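Long-range contact in putative nisin-resistance protein (Streptococcus agalactiae 515, PDB 4Y68), which probably acts as a membrane-attached serine peptidase of family S41 that recognises the lantibiotic nisin and confers resistance to it: residues I169-L181 / R208-I220. Numbering follows the deposited sequence.
Sequences IGGLASILPNDTL and RKTINTKHVPIAI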
# COMPACT_ATOMS: atom_id res chain seq x y z
N ILE A 169 2.23 4.28 7.81
CA ILE A 169 3.59 4.21 8.32
C ILE A 169 3.79 5.33 9.32
O ILE A 169 4.34 5.11 10.39
CB ILE A 169 4.65 4.33 7.21
CG1 ILE A 169 4.62 3.10 6.28
CG2 ILE A 169 6.03 4.45 7.84
CD1 ILE A 169 4.91 1.80 6.98
N GLY A 170 3.32 6.52 8.98
CA GLY A 170 3.45 7.68 9.85
C GLY A 170 2.89 7.52 11.27
O GLY A 170 3.55 7.87 12.25
N GLY A 171 1.68 7.00 11.38
CA GLY A 171 1.07 6.83 12.68
C GLY A 171 1.84 5.83 13.52
O GLY A 171 1.83 5.90 14.75
N LEU A 172 2.52 4.90 12.87
CA LEU A 172 3.26 3.85 13.57
C LEU A 172 4.73 4.22 13.75
O LEU A 172 5.55 3.36 14.13
CB LEU A 172 3.13 2.53 12.81
CG LEU A 172 1.68 2.06 12.63
CD1 LEU A 172 1.53 0.93 11.61
CD2 LEU A 172 1.05 1.66 13.96
N ALA A 173 5.06 5.48 13.50
CA ALA A 173 6.45 5.93 13.46
C ALA A 173 7.17 5.62 14.76
O ALA A 173 8.31 5.18 14.75
CB ALA A 173 6.54 7.43 13.17
N SER A 174 6.49 5.84 15.88
CA SER A 174 7.11 5.65 17.19
C SER A 174 7.56 4.21 17.45
O SER A 174 8.40 3.97 18.33
CB SER A 174 6.14 6.10 18.31
OG SER A 174 5.19 5.08 18.64
N ILE A 175 7.03 3.24 16.70
CA ILE A 175 7.47 1.85 16.89
C ILE A 175 8.22 1.29 15.69
O ILE A 175 8.44 0.08 15.60
CB ILE A 175 6.30 0.88 17.23
CG1 ILE A 175 5.13 1.06 16.28
CG2 ILE A 175 5.83 1.06 18.69
CD1 ILE A 175 3.97 0.13 16.57
N LEU A 176 8.66 2.16 14.79
CA LEU A 176 9.45 1.71 13.64
C LEU A 176 10.85 2.35 13.63
O LEU A 176 11.06 3.43 14.17
CB LEU A 176 8.72 2.03 12.33
CG LEU A 176 7.54 1.14 11.89
CD1 LEU A 176 6.74 1.83 10.79
CD2 LEU A 176 8.00 -0.22 11.44
N PRO A 177 11.80 1.70 12.98
CA PRO A 177 13.18 2.18 12.90
C PRO A 177 13.26 3.48 12.12
O PRO A 177 12.47 3.64 11.18
CB PRO A 177 13.91 1.06 12.13
CG PRO A 177 13.04 -0.11 12.25
CD PRO A 177 11.64 0.40 12.31
N ASN A 178 14.17 4.38 12.48
CA ASN A 178 14.50 5.49 11.60
C ASN A 178 15.55 5.03 10.60
O ASN A 178 16.69 5.45 10.65
CB ASN A 178 14.99 6.70 12.39
CG ASN A 178 15.22 7.91 11.51
OD1 ASN A 178 14.55 8.10 10.50
ND2 ASN A 178 16.17 8.74 11.90
N ASP A 179 15.15 4.13 9.72
CA ASP A 179 16.09 3.42 8.84
C ASP A 179 15.29 2.81 7.69
O ASP A 179 14.11 3.12 7.50
CB ASP A 179 16.82 2.31 9.63
CG ASP A 179 18.19 1.95 9.04
OD1 ASP A 179 18.39 2.02 7.81
OD2 ASP A 179 19.08 1.58 9.83
N THR A 180 15.91 1.89 6.98
CA THR A 180 15.29 1.19 5.88
C THR A 180 14.01 0.48 6.32
O THR A 180 13.99 -0.20 7.33
CB THR A 180 16.27 0.18 5.27
OG1 THR A 180 17.27 0.89 4.51
CG2 THR A 180 15.55 -0.79 4.38
N LEU A 181 12.94 0.68 5.57
CA LEU A 181 11.69 -0.02 5.82
C LEU A 181 11.54 -1.24 4.90
O LEU A 181 11.26 -2.34 5.38
CB LEU A 181 10.51 0.94 5.66
CG LEU A 181 10.05 1.70 6.91
CD1 LEU A 181 11.04 1.65 8.06
CD2 LEU A 181 9.69 3.13 6.56
N ARG A 208 10.18 13.84 13.95
CA ARG A 208 11.13 12.76 13.75
C ARG A 208 11.77 12.33 15.07
O ARG A 208 12.31 11.23 15.18
CB ARG A 208 12.17 13.19 12.71
CG ARG A 208 11.49 13.65 11.42
CD ARG A 208 12.34 13.51 10.16
NE ARG A 208 11.51 13.69 8.95
CZ ARG A 208 11.06 12.68 8.21
NH1 ARG A 208 11.37 11.43 8.54
NH2 ARG A 208 10.30 12.91 7.14
N LYS A 209 11.66 13.16 16.11
CA LYS A 209 12.23 12.79 17.40
C LYS A 209 11.43 11.70 18.08
O LYS A 209 11.89 11.10 19.07
CB LYS A 209 12.35 14.02 18.32
CG LYS A 209 13.45 15.02 17.91
CD LYS A 209 14.85 14.43 18.12
CE LYS A 209 15.96 15.27 17.46
NZ LYS A 209 16.22 16.58 18.15
N THR A 210 10.23 11.40 17.56
CA THR A 210 9.41 10.36 18.17
C THR A 210 9.62 9.00 17.50
O THR A 210 9.21 7.97 18.05
CB THR A 210 7.92 10.71 18.14
OG1 THR A 210 7.46 10.79 16.79
CG2 THR A 210 7.67 12.05 18.82
N ILE A 211 10.27 8.99 16.34
CA ILE A 211 10.54 7.75 15.62
C ILE A 211 11.28 6.73 16.46
O ILE A 211 12.33 7.04 17.02
CB ILE A 211 11.38 7.98 14.36
CG1 ILE A 211 10.66 8.91 13.40
CG2 ILE A 211 11.72 6.64 13.73
CD1 ILE A 211 11.52 9.39 12.22
N ASN A 212 10.72 5.52 16.56
CA ASN A 212 11.39 4.39 17.22
C ASN A 212 11.60 4.58 18.73
O ASN A 212 12.54 4.05 19.31
CB ASN A 212 12.73 4.13 16.54
CG ASN A 212 13.31 2.79 16.89
OD1 ASN A 212 12.60 1.87 17.29
ND2 ASN A 212 14.63 2.67 16.75
N THR A 213 10.71 5.33 19.38
CA THR A 213 10.87 5.57 20.81
C THR A 213 10.07 4.63 21.72
O THR A 213 10.21 4.68 22.93
CB THR A 213 10.50 7.01 21.18
OG1 THR A 213 9.17 7.30 20.75
CG2 THR A 213 11.48 7.99 20.49
N LYS A 214 9.27 3.74 21.14
CA LYS A 214 8.60 2.72 21.97
C LYS A 214 9.10 1.33 21.64
O LYS A 214 9.11 0.92 20.47
CB LYS A 214 7.08 2.76 21.79
CG LYS A 214 6.45 4.07 22.20
CD LYS A 214 6.61 4.33 23.70
CE LYS A 214 6.07 3.19 24.54
NZ LYS A 214 5.64 3.67 25.90
N HIS A 215 9.49 0.60 22.67
CA HIS A 215 10.01 -0.73 22.50
C HIS A 215 9.30 -1.71 23.43
O HIS A 215 9.70 -1.90 24.56
CB HIS A 215 11.52 -0.76 22.74
CG HIS A 215 12.27 0.31 22.00
ND1 HIS A 215 12.72 1.47 22.61
CD2 HIS A 215 12.67 0.39 20.70
CE1 HIS A 215 13.35 2.22 21.72
NE2 HIS A 215 13.33 1.60 20.56
N VAL A 216 8.25 -2.33 22.92
CA VAL A 216 7.52 -3.36 23.63
C VAL A 216 7.34 -4.53 22.68
O VAL A 216 7.43 -4.36 21.47
CB VAL A 216 6.13 -2.88 24.08
CG1 VAL A 216 6.23 -1.74 25.07
CG2 VAL A 216 5.31 -2.45 22.88
N PRO A 217 7.08 -5.71 23.22
CA PRO A 217 6.65 -6.82 22.35
C PRO A 217 5.47 -6.39 21.50
O PRO A 217 4.54 -5.76 22.01
CB PRO A 217 6.24 -7.91 23.33
CG PRO A 217 6.98 -7.56 24.61
CD PRO A 217 7.06 -6.07 24.64
N ILE A 218 5.51 -6.72 20.22
CA ILE A 218 4.44 -6.36 19.32
C ILE A 218 3.96 -7.60 18.59
O ILE A 218 4.76 -8.32 17.96
CB ILE A 218 4.89 -5.31 18.29
CG1 ILE A 218 5.14 -3.96 18.97
CG2 ILE A 218 3.85 -5.16 17.18
CD1 ILE A 218 5.86 -2.95 18.09
N ALA A 219 2.65 -7.86 18.67
CA ALA A 219 2.06 -8.92 17.87
C ALA A 219 1.28 -8.31 16.70
O ALA A 219 0.47 -7.40 16.89
CB ALA A 219 1.16 -9.80 18.71
N ILE A 220 1.52 -8.80 15.50
CA ILE A 220 0.84 -8.28 14.33
C ILE A 220 -0.08 -9.32 13.72
O ILE A 220 0.34 -10.43 13.44
CB ILE A 220 1.84 -7.84 13.24
CG1 ILE A 220 2.80 -6.78 13.77
CG2 ILE A 220 1.10 -7.25 12.07
CD1 ILE A 220 3.76 -6.33 12.74
O HOH W 1 11.64 -0.35 15.71
O HOH W 2 15.93 3.92 14.77
O HOH W 3 13.34 10.31 9.75
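A type II beta turn, Thr210 to Thr213, lies against the short 3-10 turn that follows helix 165-171, and the main chains meet directly through Ala173 and Ser174. Ala173 O takes two N-H groups from opposite faces of its carbonyl plane: Leu176 N of its own turn and, across the contact, Asn212 N at 3.0 Å, tilted 24° from that plane. The next carbonyl, Ser174 O, receives Lys214 N at 3.0 Å along a nearly straight N-H line of 166°. Beside these bonds Ser174 CA directs its hydrogen at Thr210 O, 3.2 Å away; that carbonyl also accepts the hydroxyl of Thr213, which ties the turn together from within. Ile211 CG2, anti to its backbone N, touches both Leu176 O and Asn178 CB, 3.5 Å from the latter, while its CD1 lies beside the Asn178 amide. Asn212 CB abuts Leu176 O at 3.0 Å, and its amide stands off-centre above the Leu176-Pro177 peptide, beside Pro177 CA. Two waters fasten that amide: one gives protons to Asn212 OD1 and Ile175 O, the other accepts from Asn212 ND2 and Asn178 N. A third water joins Asn178 OD1 to NH1 of Arg208; NE of the same guanidinium group forms a salt bridge with Glu202. On the inner flank Ile175 CG2 packs on Lys214 CB at 3.7 Å. With chi1 at 48°, the CG1 branch of Ile175 carries CD1 to 3.9 Å from Ile218 CD1, and both isoleucines also touch Leu155 of strand 152-156. Helix 131-147 adds Leu145 and Met146 beside Ser174. The arrangement is loop-on-loop packing at the N-terminal end of interior strand 218-222 of the mixed sheet, parallel to its neighbours 152-156 and 243-247, where a helix exit is pinned to the loop leading into that strand within the S41 peptidase region.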